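Long-range contacts in thioredoxin reductase (Clostridium acetobutylicum ATCC 824, PDB 6GNA), which probably carries electrons from reduced ferredoxin through FAD and a cysteine disulfide to thioredoxin, without the pyridine nucleotides that related thioredoxin reductases use: residues Val147-Tyr152 and Val170-Arg175; Glu155-Ala160 and Asp178-Val183; Tyr7-Ile12 and Asn279-Leu284; Asn85-Met90 and Glu227-Gly232. One frame throughout, in Å; residues are numbered along the deposited sequence. Where two conformers were deposited one is given.

Interaction 1: residues Val147-Tyr152 and Val170-Arg175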
# COMPACT_ATOMS: atom_id res chain seq x y z
N VAL A 147 -16.17 38.03 -13.93
CA VAL A 147 -15.66 36.74 -13.47
C VAL A 147 -16.37 36.34 -12.19
O VAL A 147 -16.49 37.15 -11.26
CB VAL A 147 -14.14 36.78 -13.26
CG1 VAL A 147 -13.64 35.46 -12.66
CG2 VAL A 147 -13.43 37.06 -14.57
N THR A 148 -16.80 35.09 -12.12
CA THR A 148 -17.39 34.50 -10.93
C THR A 148 -16.48 33.37 -10.47
O THR A 148 -16.12 32.48 -11.25
CB THR A 148 -18.79 33.96 -11.23
OG1 THR A 148 -19.62 35.06 -11.63
CG2 THR A 148 -19.39 33.34 -9.99
N ILE A 149 -16.09 33.42 -9.20
CA ILE A 149 -15.28 32.37 -8.59
C ILE A 149 -16.14 31.63 -7.59
O ILE A 149 -16.67 32.23 -6.65
CB ILE A 149 -14.03 32.94 -7.92
CG1 ILE A 149 -13.07 33.43 -9.00
CG2 ILE A 149 -13.36 31.89 -7.04
CD1 ILE A 149 -11.96 34.26 -8.46
N VAL A 150 -16.24 30.32 -7.78
CA VAL A 150 -16.88 29.41 -6.83
C VAL A 150 -15.74 28.80 -6.03
O VAL A 150 -14.97 27.97 -6.52
CB VAL A 150 -17.74 28.37 -7.54
CG1 VAL A 150 -18.50 27.54 -6.54
CG2 VAL A 150 -18.72 29.06 -8.49
N GLY A 151 -15.59 29.26 -4.79
CA GLY A 151 -14.41 28.97 -3.98
C GLY A 151 -14.68 27.90 -2.94
O GLY A 151 -15.58 28.05 -2.12
N TYR A 152 -13.86 26.85 -2.97
CA TYR A 152 -13.99 25.74 -2.03
C TYR A 152 -12.88 25.72 -0.99
O TYR A 152 -12.89 24.86 -0.11
CB TYR A 152 -14.02 24.41 -2.79
CG TYR A 152 -15.24 24.24 -3.70
CD1 TYR A 152 -15.31 24.86 -4.95
CD2 TYR A 152 -16.32 23.43 -3.32
CE1 TYR A 152 -16.41 24.72 -5.77
CE2 TYR A 152 -17.43 23.28 -4.15
CZ TYR A 152 -17.47 23.93 -5.37
OH TYR A 152 -18.56 23.79 -6.22
N VAL A 170 -15.98 41.13 -10.11
CA VAL A 170 -15.66 39.82 -9.54
C VAL A 170 -16.72 39.45 -8.51
O VAL A 170 -16.97 40.21 -7.57
CB VAL A 170 -14.27 39.78 -8.88
CG1 VAL A 170 -13.97 38.38 -8.29
CG2 VAL A 170 -13.18 40.20 -9.87
N TYR A 171 -17.35 38.29 -8.69
CA TYR A 171 -18.22 37.71 -7.69
C TYR A 171 -17.51 36.53 -7.06
O TYR A 171 -16.84 35.75 -7.75
CB TYR A 171 -19.50 37.17 -8.33
CG TYR A 171 -20.35 38.19 -9.05
CD1 TYR A 171 -21.16 39.06 -8.34
CD2 TYR A 171 -20.36 38.27 -10.43
CE1 TYR A 171 -21.95 39.99 -8.99
CE2 TYR A 171 -21.14 39.19 -11.09
CZ TYR A 171 -21.94 40.05 -10.36
OH TYR A 171 -22.73 40.97 -11.02
N TYR A 172 -17.68 36.38 -5.74
CA TYR A 172 -17.14 35.23 -5.01
C TYR A 172 -18.28 34.48 -4.34
O TYR A 172 -19.02 35.04 -3.53
CB TYR A 172 -16.11 35.67 -3.97
CG TYR A 172 -15.37 34.51 -3.32
CD1 TYR A 172 -14.36 33.87 -4.00
CD2 TYR A 172 -15.66 34.08 -2.03
CE1 TYR A 172 -13.66 32.83 -3.45
CE2 TYR A 172 -14.97 33.03 -1.46
CZ TYR A 172 -13.97 32.41 -2.19
OH TYR A 172 -13.25 31.38 -1.67
N VAL A 173 -18.42 33.20 -4.70
CA VAL A 173 -19.45 32.32 -4.17
C VAL A 173 -18.76 31.33 -3.24
O VAL A 173 -18.17 30.35 -3.71
CB VAL A 173 -20.18 31.58 -5.30
CG1 VAL A 173 -21.30 30.73 -4.74
CG2 VAL A 173 -20.75 32.56 -6.32
N PRO A 174 -18.81 31.52 -1.92
CA PRO A 174 -18.11 30.61 -1.02
C PRO A 174 -18.84 29.29 -0.86
O PRO A 174 -20.07 29.24 -0.78
CB PRO A 174 -18.10 31.39 0.30
CG PRO A 174 -19.33 32.24 0.24
CD PRO A 174 -19.48 32.62 -1.21
N ARG A 175 -18.06 28.21 -0.78
CA ARG A 175 -18.60 26.88 -0.54
C ARG A 175 -18.11 26.30 0.78
O ARG A 175 -18.02 25.08 0.94
CB ARG A 175 -18.26 25.94 -1.69
CG ARG A 175 -18.55 26.53 -3.06
CD ARG A 175 -20.00 26.93 -3.22
NE ARG A 175 -20.90 25.79 -3.11
CZ ARG A 175 -21.90 25.68 -2.23
NH1 ARG A 175 -22.15 26.65 -1.36
NH2 ARG A 175 -22.65 24.59 -2.22
O HOH W 1 -20.86 23.42 -4.95
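Arg175, Ile149 and Gly151 carry much of the contact between two parallel neighbouring strands, 147-151 and 170-174, and show how a beta-alpha-beta crossover divides its work between backbone and side chains. The helix of the unit is 155-163, and the five-stranded parallel sheet is Rossmann-like.

Ile149 is held through both its backbone N and its backbone O: the N donates to Tyr171 O, and the O accepts from Val173 N at 2.8 Å along a nearly straight path of 176°. Its CG2 branch, anti to the backbone N, meets Tyr172 CE1 at 3.7 Å on the face of the sheet covered by helix 155-163. Gly151 continues the ladder, with Gly151 N 3.0 Å from Val173 O. Its bare CA leaves room for the Tyr172 phenol, whose OH comes to 3.5 Å from Gly151 CA and is hydrogen-bonded to Tyr176 OH.

Beyond the strand ends, Arg175 N bonds to Gly151 O. With CG beside the backbone N (chi1 -48°), the Arg175 side chain lays CG over the centre of the Tyr152 ring in a CH-pi contact, 3.6 Å from the centroid; later bends carry the guanidinium onward. Val150 CG1 runs alongside, 3.7 Å from Arg175 CD. One water joins the two polar ends, accepting from Arg175 NE at 3.0 Å and hydrogen-bonding Tyr152 OH at 2.7 Å.

Interaction 2: residues Glu155-Ala160 and Asp178-Val183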
# COMPACT_ATOMS: atom_id res chain seq x y z
N GLU A 155 -7.42 29.58 -0.58
CA GLU A 155 -6.64 30.10 -1.71
C GLU A 155 -7.52 30.75 -2.76
O GLU A 155 -7.09 31.70 -3.43
CB GLU A 155 -5.82 28.96 -2.33
CG GLU A 155 -4.69 29.45 -3.28
CD GLU A 155 -5.14 29.72 -4.70
OE1 GLU A 155 -6.20 29.20 -5.13
OE2 GLU A 155 -4.39 30.43 -5.41
N ALA A 156 -8.76 30.29 -2.89
CA ALA A 156 -9.69 30.86 -3.87
C ALA A 156 -9.94 32.34 -3.60
O ALA A 156 -10.16 33.11 -4.54
CB ALA A 156 -11.00 30.06 -3.85
N GLU A 157 -9.93 32.73 -2.32
CA GLU A 157 -10.10 34.14 -1.96
C GLU A 157 -8.96 34.98 -2.52
O GLU A 157 -9.19 36.08 -3.02
CB GLU A 157 -10.17 34.30 -0.44
CG GLU A 157 -11.33 33.56 0.22
CD GLU A 157 -11.31 33.65 1.74
OE1 GLU A 157 -10.52 34.46 2.28
OE2 GLU A 157 -12.08 32.89 2.37
N SER A 158 -7.73 34.47 -2.45
CA SER A 158 -6.60 35.20 -3.02
C SER A 158 -6.75 35.35 -4.52
O SER A 158 -6.38 36.38 -5.10
CB SER A 158 -5.29 34.47 -2.69
OG SER A 158 -5.08 34.39 -1.30
N GLU A 159 -7.28 34.33 -5.19
CA GLU A 159 -7.44 34.43 -6.63
C GLU A 159 -8.49 35.46 -6.97
O GLU A 159 -8.33 36.23 -7.92
CB GLU A 159 -7.80 33.07 -7.22
CG GLU A 159 -6.70 32.01 -7.03
CD GLU A 159 -6.83 30.84 -7.97
OE1 GLU A 159 -7.14 31.08 -9.15
OE2 GLU A 159 -6.60 29.69 -7.54
N ALA A 160 -9.58 35.50 -6.20
CA ALA A 160 -10.59 36.54 -6.40
C ALA A 160 -9.99 37.93 -6.25
O ALA A 160 -10.29 38.84 -7.03
CB ALA A 160 -11.73 36.34 -5.39
N ASP A 178 -16.75 30.57 6.78
CA ASP A 178 -15.61 31.27 7.38
C ASP A 178 -15.88 32.76 7.22
O ASP A 178 -16.81 33.16 6.52
CB ASP A 178 -14.32 30.88 6.66
CG ASP A 178 -13.07 31.19 7.45
OD1 ASP A 178 -13.16 31.63 8.61
OD2 ASP A 178 -11.97 30.98 6.89
N GLU A 179 -15.05 33.57 7.86
CA GLU A 179 -14.84 34.93 7.37
C GLU A 179 -13.99 34.88 6.11
O GLU A 179 -13.12 34.02 5.95
CB GLU A 179 -14.14 35.80 8.42
CG GLU A 179 -14.90 35.94 9.73
CD GLU A 179 -16.28 36.53 9.54
OE1 GLU A 179 -16.51 37.22 8.53
OE2 GLU A 179 -17.15 36.29 10.41
N TYR A 180 -14.26 35.79 5.18
CA TYR A 180 -13.62 35.80 3.87
C TYR A 180 -12.77 37.06 3.73
O TYR A 180 -13.28 38.18 3.84
CB TYR A 180 -14.68 35.73 2.77
CG TYR A 180 -15.73 34.67 3.01
CD1 TYR A 180 -15.41 33.32 2.98
CD2 TYR A 180 -17.05 35.02 3.26
CE1 TYR A 180 -16.38 32.35 3.21
CE2 TYR A 180 -18.02 34.06 3.50
CZ TYR A 180 -17.68 32.73 3.46
OH TYR A 180 -18.65 31.77 3.69
N GLN A 181 -11.48 36.88 3.46
CA GLN A 181 -10.53 37.99 3.40
C GLN A 181 -10.44 38.48 1.95
O GLN A 181 -9.53 38.14 1.20
CB GLN A 181 -9.18 37.58 3.95
CG GLN A 181 -9.16 37.41 5.47
CD GLN A 181 -9.78 36.11 5.93
OE1 GLN A 181 -9.43 35.05 5.44
NE2 GLN A 181 -10.70 36.19 6.89
N LEU A 182 -11.43 39.29 1.57
CA LEU A 182 -11.60 39.77 0.21
C LEU A 182 -11.57 41.29 0.19
O LEU A 182 -12.10 41.94 1.09
CB LEU A 182 -12.94 39.28 -0.35
CG LEU A 182 -13.11 37.76 -0.46
CD1 LEU A 182 -14.56 37.39 -0.67
CD2 LEU A 182 -12.27 37.24 -1.60
N VAL A 183 -10.95 41.85 -0.86
CA VAL A 183 -11.01 43.29 -1.07
C VAL A 183 -12.44 43.72 -1.35
O VAL A 183 -13.29 42.93 -1.80
CB VAL A 183 -10.07 43.71 -2.22
CG1 VAL A 183 -8.62 43.32 -1.90
CG2 VAL A 183 -10.53 43.08 -3.53
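Glu157 reaches from its helix to the backbone of Gln181, a worked example of a carboxylate fixing a chain segment that lacks regular structure. The sole direct hydrogen bond between the segments runs from Gln181 N to Glu157 OE1, 2.9 Å with 156° at the hydrogen, and meets the oxygen from above the carboxylate plane. Gln181 is the centre of an inverse gamma turn, closed by a weak bond from Leu182 N to Tyr180 O.

Charge gathers close by. Glu157 OE1 lies 3.4 Å from Gln181 OE1, a pair of acceptors whose proximity Lys154 probably eases: its NZ bonds to Gln181 OE1 and makes salt bridges to Glu157 OE2 and Asp178 OD2. Tyr176 OH also bonds to Glu157 OE2.

That same OE2 sits in plane at the edge of the Tyr180 ring, 3.4 Å from Tyr180 CD1, with carboxylate and ring planes 81° apart, where the ring hydrogens present their partial positive charge.

Apolar packing completes the contact: Leu182 CD2 lies 3.8 Å from Glu157 CB and 3.9 Å from Ala160 CB, straddling one turn of the helix. Helix 155-163 thereby meets the loop between strands 169-174 and 186-188, with Tyr172 of the former and Ile188 of the latter both touching Leu182.

Interaction 3: residues Tyr7-Ile12 and Asn279-Leu284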
# COMPACT_ATOMS: atom_id res chain seq x y z
N TYR A 7 14.47 20.66 -8.08
CA TYR A 7 14.52 19.58 -7.11
C TYR A 7 14.52 18.25 -7.85
O TYR A 7 14.07 18.16 -8.99
CB TYR A 7 13.33 19.63 -6.14
CG TYR A 7 13.38 20.82 -5.20
CD1 TYR A 7 12.85 22.05 -5.58
CD2 TYR A 7 13.98 20.73 -3.95
CE1 TYR A 7 12.91 23.13 -4.74
CE2 TYR A 7 14.04 21.82 -3.10
CZ TYR A 7 13.50 23.03 -3.50
OH TYR A 7 13.55 24.13 -2.68
N ASP A 8 15.05 17.20 -7.20
CA ASP A 8 15.02 15.88 -7.81
C ASP A 8 13.62 15.29 -7.80
O ASP A 8 13.17 14.71 -8.80
CB ASP A 8 16.01 14.96 -7.11
CG ASP A 8 17.45 15.43 -7.25
OD1 ASP A 8 17.87 15.73 -8.39
OD2 ASP A 8 18.15 15.51 -6.23
N ILE A 9 12.90 15.43 -6.69
CA ILE A 9 11.55 14.89 -6.56
C ILE A 9 10.63 15.98 -6.04
O ILE A 9 10.96 16.65 -5.06
CB ILE A 9 11.50 13.69 -5.62
CG1 ILE A 9 12.45 12.61 -6.13
CG2 ILE A 9 10.08 13.15 -5.53
CD1 ILE A 9 12.78 11.53 -5.14
N ALA A 10 9.47 16.13 -6.68
CA ALA A 10 8.40 16.98 -6.19
C ALA A 10 7.19 16.11 -5.85
O ALA A 10 6.76 15.29 -6.67
CB ALA A 10 8.00 18.05 -7.23
N ILE A 11 6.67 16.30 -4.64
CA ILE A 11 5.52 15.56 -4.14
C ILE A 11 4.35 16.54 -4.09
O ILE A 11 4.45 17.58 -3.45
CB ILE A 11 5.84 14.96 -2.76
CG1 ILE A 11 6.96 13.92 -2.88
CG2 ILE A 11 4.59 14.38 -2.11
CD1 ILE A 11 7.60 13.55 -1.58
N ILE A 12 3.26 16.20 -4.76
CA ILE A 12 2.12 17.10 -4.93
C ILE A 12 1.04 16.66 -3.96
O ILE A 12 0.14 15.89 -4.30
CB ILE A 12 1.60 17.13 -6.37
CG1 ILE A 12 2.74 17.14 -7.41
CG2 ILE A 12 0.64 18.30 -6.54
CD1 ILE A 12 3.71 18.28 -7.28
N ASN A 279 10.59 3.92 -5.85
CA ASN A 279 10.80 3.72 -7.28
C ASN A 279 11.38 4.97 -7.92
O ASN A 279 12.31 4.89 -8.73
CB ASN A 279 9.50 3.28 -7.95
CG ASN A 279 9.30 1.78 -7.93
OD1 ASN A 279 10.15 1.04 -8.42
ND2 ASN A 279 8.21 1.32 -7.34
N ALA A 280 10.86 6.14 -7.55
CA ALA A 280 11.40 7.38 -8.09
C ALA A 280 12.88 7.53 -7.74
O ALA A 280 13.68 7.94 -8.58
CB ALA A 280 10.59 8.56 -7.56
N VAL A 281 13.25 7.22 -6.49
CA VAL A 281 14.65 7.33 -6.08
C VAL A 281 15.51 6.37 -6.88
O VAL A 281 16.63 6.71 -7.30
CB VAL A 281 14.77 7.07 -4.57
CG1 VAL A 281 16.24 6.87 -4.16
CG2 VAL A 281 14.15 8.20 -3.77
N GLU A 282 15.02 5.14 -7.07
CA GLU A 282 15.78 4.16 -7.84
C GLU A 282 16.07 4.69 -9.23
O GLU A 282 17.20 4.59 -9.72
CB GLU A 282 14.99 2.85 -7.92
CG GLU A 282 15.73 1.75 -8.67
CD GLU A 282 14.90 0.49 -8.83
OE1 GLU A 282 13.66 0.56 -8.62
OE2 GLU A 282 15.47 -0.57 -9.16
N LYS A 283 15.05 5.26 -9.88
CA LYS A 283 15.23 5.80 -11.23
C LYS A 283 16.23 6.96 -11.25
O LYS A 283 16.95 7.13 -12.24
CB LYS A 283 13.89 6.22 -11.82
CG LYS A 283 12.93 5.07 -12.13
CD LYS A 283 13.33 4.22 -13.33
CE LYS A 283 12.08 3.66 -14.01
NZ LYS A 283 12.32 2.45 -14.82
N LEU A 284 16.30 7.75 -10.18
CA LEU A 284 17.26 8.85 -10.13
C LEU A 284 18.69 8.34 -10.03
O LEU A 284 19.61 8.94 -10.58
CB LEU A 284 16.95 9.76 -8.94
CG LEU A 284 15.77 10.71 -9.09
CD1 LEU A 284 15.38 11.27 -7.74
CD2 LEU A 284 16.13 11.83 -10.05
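In strand 9-12, the first strand of the Rossmann-type FAD-binding fold, Ile9 packs against Ala280, Val281 and Leu284 of the C-terminal helix 266-286. The strand leads into a glycine-rich turn (Gly13, Gly15, Gly18) that fits the GxGxxG pattern of dinucleotide-binding proteins. The axes of 9-12 and 279-284 run nearly antiparallel, at 161°, and approach to 10.6 Å, a separation bridged by side chains.

Ile9 does most of the bridging. With CG1 beside the backbone N and the chain extended beyond it (chi2 165°), its CD1 is carried out toward the helix. Leu284 CD1 comes across this branch obliquely, 3.6 Å from Ile9 CG1 and 3.7 Å from Ile9 CD1. Val281 meets the end of the same branch at about a right angle, its CG2 3.9 Å from Ile9 CD1. Ala280 CB, one turn of helix before Leu284, is a looser neighbour at 4.4 Å from Ile9 CD1.

Leu284 CD1 also rests on Asp8 CB, at 3.8 Å, so the acid offers the helix its methylene. Its OD2 instead accepts a hydrogen bond from Ser31 N. Ala25, of the helix 16-25 that follows the strand, touches Ile9 as well.

Between the two segments the chemistry is wholly apolar: dispersion and burial hold helix to sheet, and the fit of methyl groups, not directed polar bonds, probably helps to set how they lie together.

Interaction 4: residues Asn85-Met90 and Glu227-Gly232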
# COMPACT_ATOMS: atom_id res chain seq x y z
N ASN A 85 -0.87 24.42 -9.57
CA ASN A 85 -1.89 24.64 -10.60
C ASN A 85 -1.69 23.80 -11.85
O ASN A 85 -2.68 23.38 -12.46
CB ASN A 85 -1.92 26.12 -11.01
CG ASN A 85 -2.50 26.97 -9.94
OD1 ASN A 85 -3.49 26.60 -9.31
ND2 ASN A 85 -1.89 28.12 -9.71
N ASN A 86 -0.45 23.54 -12.27
CA ASN A 86 -0.23 22.79 -13.49
C ASN A 86 1.14 22.17 -13.42
O ASN A 86 2.07 22.74 -12.84
CB ASN A 86 -0.33 23.66 -14.75
CG ASN A 86 -1.76 24.05 -15.07
OD1 ASN A 86 -2.15 25.21 -14.90
ND2 ASN A 86 -2.55 23.09 -15.52
N ILE A 87 1.24 20.97 -13.98
CA ILE A 87 2.49 20.22 -14.07
C ILE A 87 2.63 19.81 -15.51
O ILE A 87 1.78 19.08 -16.04
CB ILE A 87 2.48 18.99 -13.15
CG1 ILE A 87 2.27 19.45 -11.71
CG2 ILE A 87 3.78 18.20 -13.30
CD1 ILE A 87 2.00 18.34 -10.78
N TYR A 88 3.69 20.28 -16.15
CA TYR A 88 3.86 20.08 -17.58
C TYR A 88 4.98 19.09 -17.75
O TYR A 88 6.13 19.37 -17.38
CB TYR A 88 4.19 21.39 -18.28
CG TYR A 88 3.07 22.38 -18.18
CD1 TYR A 88 1.85 22.13 -18.78
CD2 TYR A 88 3.24 23.57 -17.50
CE1 TYR A 88 0.82 23.04 -18.69
CE2 TYR A 88 2.23 24.48 -17.41
CZ TYR A 88 1.02 24.21 -18.01
OH TYR A 88 -0.00 25.13 -17.92
N ALA A 89 4.64 17.92 -18.28
CA ALA A 89 5.62 16.89 -18.58
C ALA A 89 6.41 17.35 -19.79
O ALA A 89 5.90 17.33 -20.91
CB ALA A 89 4.92 15.57 -18.86
N MET A 90 7.64 17.80 -19.56
CA MET A 90 8.46 18.27 -20.67
C MET A 90 9.19 17.14 -21.36
O MET A 90 9.79 17.36 -22.41
CB MET A 90 9.47 19.31 -20.17
CG MET A 90 8.82 20.53 -19.53
SD MET A 90 7.51 21.27 -20.52
CE MET A 90 7.13 22.71 -19.53
N GLU A 227 -6.57 15.34 -14.86
CA GLU A 227 -6.29 15.48 -16.28
C GLU A 227 -6.11 16.94 -16.69
O GLU A 227 -5.53 17.21 -17.74
CB GLU A 227 -7.41 14.81 -17.09
CG GLU A 227 -8.78 15.47 -16.97
CD GLU A 227 -9.63 14.97 -15.80
OE1 GLU A 227 -9.08 14.40 -14.82
OE2 GLU A 227 -10.86 15.15 -15.86
N GLN A 228 -6.61 17.88 -15.90
CA GLN A 228 -6.35 19.30 -16.12
C GLN A 228 -5.07 19.75 -15.43
O GLN A 228 -4.31 20.55 -15.99
CB GLN A 228 -7.54 20.14 -15.63
CG GLN A 228 -8.86 19.76 -16.28
CD GLN A 228 -8.81 19.86 -17.78
OE1 GLN A 228 -8.18 20.76 -18.33
NE2 GLN A 228 -9.46 18.92 -18.46
N LEU A 229 -4.84 19.26 -14.21
CA LEU A 229 -3.61 19.57 -13.50
C LEU A 229 -2.39 19.12 -14.29
O LEU A 229 -1.42 19.87 -14.43
CB LEU A 229 -3.64 18.89 -12.13
CG LEU A 229 -2.38 19.03 -11.29
CD1 LEU A 229 -2.31 20.43 -10.72
CD2 LEU A 229 -2.36 18.00 -10.15
N VAL A 230 -2.45 17.93 -14.88
CA VAL A 230 -1.32 17.30 -15.57
C VAL A 230 -1.77 16.97 -16.99
O VAL A 230 -2.23 15.85 -17.26
CB VAL A 230 -0.80 16.05 -14.84
CG1 VAL A 230 0.51 15.61 -15.46
CG2 VAL A 230 -0.64 16.32 -13.35
N PRO A 231 -1.65 17.90 -17.93
CA PRO A 231 -2.08 17.60 -19.29
C PRO A 231 -1.42 16.34 -19.83
O PRO A 231 -0.20 16.14 -19.68
CB PRO A 231 -1.65 18.84 -20.08
CG PRO A 231 -1.67 19.92 -19.08
CD PRO A 231 -1.22 19.29 -17.79
N GLY A 232 -2.23 15.47 -20.44
CA GLY A 232 -1.75 14.23 -21.00
C GLY A 232 -1.82 13.05 -20.05
O GLY A 232 -1.54 11.92 -20.46
O HOH W 2 1.63 17.68 -18.55
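The Tyr88 ring meets Pro231 obliquely: Pro231 CG stands 4.0 Å from Tyr88 CE1, the two side chains slanting past each other. The second flat group, the Asn86 amide, turns its nitrogen to the end of helix 226-229, with Asn86 ND2 3.1 Å from Gln228 O. With CG beside the backbone N (chi1 -73°), the Asn86 side chain lies next to the helix's last peptides.

Between these two groups the backbones join. Ile87 N donates to Leu229 O at 2.9 Å, the donor tilted 21° from the carbonyl plane, and the CA of Asn86 makes a C-H...O contact with the same oxygen. A carbonyl at the C-terminal end of a helix, where the helix itself supplies few further N-H groups, is thus taken up by a strand.

The strand, 84-89, is outermost in its four-stranded mixed sheet, and Asn85 and Asn86 form a classic beta bulge opposite Met97. As an edge strand, it can give an N-H to an element other than a sheet partner. Asn85 and Asn86 also touch Cys137, and Asn85 touches Cys134, the cysteines of the disulfide.

On the buried side Leu229 CD1 lies against the carbonyl of Asn85, 3.4 Å from Asn85 O, and the Leu229 side chain comes within about 4 Å of FAD, nearest atom to nearest atom. Apolar packing follows where Val230 CG2 lies 4.1 Å from Ile87 CB, and both residues touch Leu110. At the far end, one water donates to Ile87 O and, at 2.6 Å, to Pro231 O, while accepting from Ala89 N at 3.0 Å.

Interactions 1 and 2 share one beta-alpha-beta unit: the strands paired in interaction 1 flank helix 155-163, which interaction 2 joins to the loop after strand 169-174, and Tyr172 OH touches Ala156 CB and Glu157 CG between them. Interaction 3 lies on the opposite side of the chain's centre from these two, and meets interaction 4 through Ile12 and Ile87. Chemistry follows place. Buried interaction 1 is a backbone ladder, and buried interaction 3 is purely apolar. Partly buried interactions 2 and 4 each rest on one direct hydrogen bond, helped by a lysine-centred charge cluster in the former and a bridging water in the latter. Interactions 1 and 3 lie about 36 Å apart, centre to centre.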